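Local coordinates for restriction endonuclease EcoP15I, restriction subunit (PDB 4ZCF) that cleaves DNA 25-27 base pairs downstream of one of two inversely oriented CAGCAG sites, using its ATP-driven motor and requiring the modification subunit, at a contact of chain A with DNA and the interface of chains B and A. Coordinates in Å, arbitrary orientation; residue numbers count along the deposited sequence, not the author numbering. Chains: chain A, Restriction endonuclease EcoP15I, restriction subunit; chain B, Restriction endonuclease EcoP15I, modification subunit.

Contact 1: a contact of chain A with DNA. Residues chain A 117, 187, 189-190. With nucleotides of chain C.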
# COMPACT_ATOMS: atom_id res chain seq x y z
N LEU A 117 -6.94 0.35 22.95
CA LEU A 117 -7.36 0.09 21.56
C LEU A 117 -8.82 0.41 21.32
O LEU A 117 -9.16 0.87 20.22
CB LEU A 117 -7.06 -1.34 21.13
CG LEU A 117 -5.60 -1.73 20.94
CD1 LEU A 117 -5.49 -3.21 20.67
CD2 LEU A 117 -4.91 -0.88 19.85
N ASN A 187 -2.05 5.15 20.59
CA ASN A 187 -2.32 4.51 21.88
C ASN A 187 -1.02 4.38 22.69
O ASN A 187 0.04 4.73 22.18
CB ASN A 187 -3.07 3.18 21.72
CG ASN A 187 -2.33 2.13 20.95
OD1 ASN A 187 -1.92 2.33 19.79
ND2 ASN A 187 -2.14 0.97 21.58
N GLY A 189 0.55 1.61 23.93
CA GLY A 189 1.35 0.50 23.43
C GLY A 189 2.28 0.91 22.30
O GLY A 189 3.41 0.40 22.21
N MET A 190 1.83 1.86 21.46
CA MET A 190 2.61 2.38 20.34
C MET A 190 3.58 3.47 20.74
O MET A 190 4.67 3.54 20.16
CB MET A 190 1.72 2.79 19.15
CG MET A 190 1.11 1.59 18.38
SD MET A 190 2.28 0.28 17.91
CE MET A 190 3.36 1.15 16.77
P DA C 5 -5.96 -3.22 24.77
OP1 DA C 5 -6.69 -1.95 25.01
OP2 DA C 5 -6.59 -4.24 23.90
O5' DA C 5 -4.51 -2.81 24.24
C5' DA C 5 -3.57 -3.83 24.06
C4' DA C 5 -2.18 -3.32 23.71
O4' DA C 5 -1.26 -3.99 24.59
C3' DA C 5 -1.77 -3.65 22.27
O3' DA C 5 -1.20 -2.50 21.60
C2' DA C 5 -0.80 -4.82 22.41
C1' DA C 5 -0.41 -4.87 23.88
N9 DA C 5 -0.37 -6.21 24.49
C8 DA C 5 -1.41 -7.10 24.65
N7 DA C 5 -1.05 -8.25 25.19
C5 DA C 5 0.32 -8.09 25.42
C6 DA C 5 1.33 -8.94 25.95
N6 DA C 5 1.09 -10.16 26.45
N1 DA C 5 2.59 -8.44 26.07
C2 DA C 5 2.88 -7.23 25.58
N3 DA C 5 2.01 -6.36 25.07
C4 DA C 5 0.75 -6.84 25.01
P DT C 6 -0.73 -2.41 20.08
OP1 DT C 6 -0.81 -1.00 19.63
OP2 DT C 6 -1.39 -3.44 19.26
O5' DT C 6 0.78 -2.84 20.17
C5' DT C 6 1.78 -2.31 21.02
C4' DT C 6 3.10 -3.06 20.81
O4' DT C 6 3.13 -4.29 21.57
C3' DT C 6 3.39 -3.44 19.37
O3' DT C 6 4.65 -2.92 19.03
C2' DT C 6 3.28 -4.96 19.32
C1' DT C 6 3.57 -5.36 20.76
N1 DT C 6 2.93 -6.63 21.26
C2 DT C 6 3.71 -7.49 22.00
O2 DT C 6 4.89 -7.29 22.22
N3 DT C 6 3.04 -8.60 22.47
C4 DT C 6 1.71 -8.95 22.27
O4 DT C 6 1.25 -10.00 22.74
C5 DT C 6 0.94 -7.99 21.52
C7 DT C 6 -0.52 -8.25 21.28
C6 DT C 6 1.58 -6.89 21.06
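A:Leu117 and A:Asn187 belong to the helicase-like domain of the restriction subunit, a superfamily 2 motor core. They grip successive phosphates of the DNA strand. A:Leu117 starts helix 117-128, just after strand 109-113, in what is probably helicase motif Ia. A:Asn187 lies in the loop between strand 180-186 and the short helix 188-191, and this loop may play the part of motif Ib. The contacts described here fall on phosphate and sugar, as expected of a motor that is not sequence-specific.

The backbone N of A:Leu117 donates to OP1 of the DA5 phosphate at 3.1 Å, in a nearly straight bond. This N-H sits at the start of the helix, where the helix end would probably favour a negative phosphate. The leucine side chain runs alongside the nucleotide. CG is anti to the carbonyl carbon (chi1 -70°), which carries the branch past the phosphate. Its CD1 methyl lies 3.9 Å from C5' of DA5. CD2 turns instead toward the phosphate of DT6.

The side-chain amide of A:Asn187 takes the next phosphate. ND2 donates to OP1 of DT6 at 3.1 Å. The bond is nearly straight, 162° at the hydrogen, and the phosphate oxygen lies in the amide plane. Chi1 of 62° puts CG in the crowded position between the backbone N and the carbonyl carbon, and chi2 turns ND2 to the phosphate.

A:Gly189 and A:Met190, from helix 188-191, pack against the C5' and phosphate end of DT6. CA of A:Gly189 comes to 3.7 Å from the C5' carbon, and a side chain there might hold the sugar off. The carbonyl O of A:Gly189 is 3.4 Å from the same C5'. A:Met190 bends at chi2 and chi3. Its CG sits 3.5 Å from OP1 of DT6, while SD reaches toward C5' at 4.1 Å.

Contact 2: the interface of chains B and A. Residues chain B 587, 618, 622; chain A 681-683.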
# COMPACT_ATOMS: atom_id res chain seq x y z
N SER B 587 -42.84 34.62 4.56
CA SER B 587 -43.26 34.20 5.90
C SER B 587 -44.19 32.99 5.78
O SER B 587 -44.30 32.21 6.73
CB SER B 587 -43.97 35.35 6.60
OG SER B 587 -43.08 36.43 6.81
N ALA B 618 -33.30 40.78 7.18
CA ALA B 618 -34.50 40.68 8.04
C ALA B 618 -35.15 39.28 7.93
O ALA B 618 -35.55 38.70 8.94
CB ALA B 618 -35.50 41.76 7.67
N GLU B 622 -35.05 36.15 10.50
CA GLU B 622 -36.37 35.56 10.70
C GLU B 622 -36.29 34.04 10.60
O GLU B 622 -36.91 33.35 11.42
CB GLU B 622 -37.35 36.12 9.66
CG GLU B 622 -38.80 35.75 9.87
CD GLU B 622 -39.74 36.31 8.82
OE1 GLU B 622 -39.49 37.43 8.32
OE2 GLU B 622 -40.73 35.61 8.49
N ILE A 681 -41.93 34.92 14.82
CA ILE A 681 -41.36 36.26 14.71
C ILE A 681 -41.19 36.65 13.24
O ILE A 681 -40.82 35.81 12.42
CB ILE A 681 -40.00 36.34 15.47
CG1 ILE A 681 -40.05 35.71 16.89
CG2 ILE A 681 -39.47 37.78 15.54
CD1 ILE A 681 -39.67 34.17 16.99
N GLU A 682 -41.50 37.91 12.92
CA GLU A 682 -41.34 38.52 11.61
C GLU A 682 -40.80 39.92 11.83
O GLU A 682 -41.33 40.67 12.66
CB GLU A 682 -42.65 38.56 10.82
CG GLU A 682 -42.49 39.09 9.40
CD GLU A 682 -43.72 39.13 8.52
OE1 GLU A 682 -44.83 38.81 9.01
OE2 GLU A 682 -43.58 39.48 7.33
N TYR A 683 -39.72 40.27 11.12
CA TYR A 683 -39.09 41.57 11.23
C TYR A 683 -39.60 42.44 10.08
O TYR A 683 -39.42 42.09 8.92
CB TYR A 683 -37.56 41.44 11.22
CG TYR A 683 -36.98 40.75 12.43
CD1 TYR A 683 -36.62 41.47 13.57
CD2 TYR A 683 -36.75 39.38 12.43
CE1 TYR A 683 -36.06 40.84 14.68
CE2 TYR A 683 -36.19 38.74 13.53
CZ TYR A 683 -35.85 39.47 14.66
OH TYR A 683 -35.30 38.83 15.75
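B:Glu622 and A:Glu682 meet at a heteromeric interface between the modification and restriction subunits, one that joins the two within the Res(1)Mod(2) complex. On chain B, two helices of the type III C-terminal domain, 587-598 and 618-629, present the contact. On chain A it is a loop that follows strand 679-680.

The two glutamates lie side by side and point the same way. Both are extended, with CG anti to the backbone N (chi1 -171° for B:Glu622 and -176° for A:Glu682). Their carboxylate planes are turned 46° apart. B:Glu622 OE1 and A:Glu682 OE2 are 4.7 Å apart, a like-charge pair that might raise the proton affinity of one of them.

B:Ser587 OG stands near both carboxylates. It donates to B:Glu622 OE2 at 3.0 Å, using the syn lone pair of that oxygen. A:Glu682 OE2 comes to 3.1 Å from the same OG and may form a hydrogen bond with it. The hydroxyl has one hydrogen, so the two acceptors would have to compete for it unless one carboxylate is protonated.

Further back, the aliphatic stem of B:Glu622 packs against the loop backbone, its CG 3.3 Å from the carbonyl O of A:Ile681. An alanine in place of B:Glu622 would probably leave the B:Ser587 hydroxyl without its intrachain acceptor and open a gap beside the A:Ile681 carbonyl.

A:Tyr683 lies alongside helix 618-629. Its CD2 is 3.8 Å from the carbonyl O of B:Ala618, and CB touches the B:Ala618 CB methyl at 4.1 Å.

Contact 1 and contact 2 are both made by chain A, but the centres of their C-alpha atoms are about 53 Å apart. They share no residue and no secondary-structure element. Contact 1 uses helicase-like motor segments early in the chain to hold DNA; contact 2 uses a loop much later in the sequence to hold chain B. In these two contacts the restriction subunit uses separate surfaces for the duplex and for the modification subunit. This arrangement may allow the motor to act on DNA while docked to its partner, although the structure alone does not show coupling between the two sites.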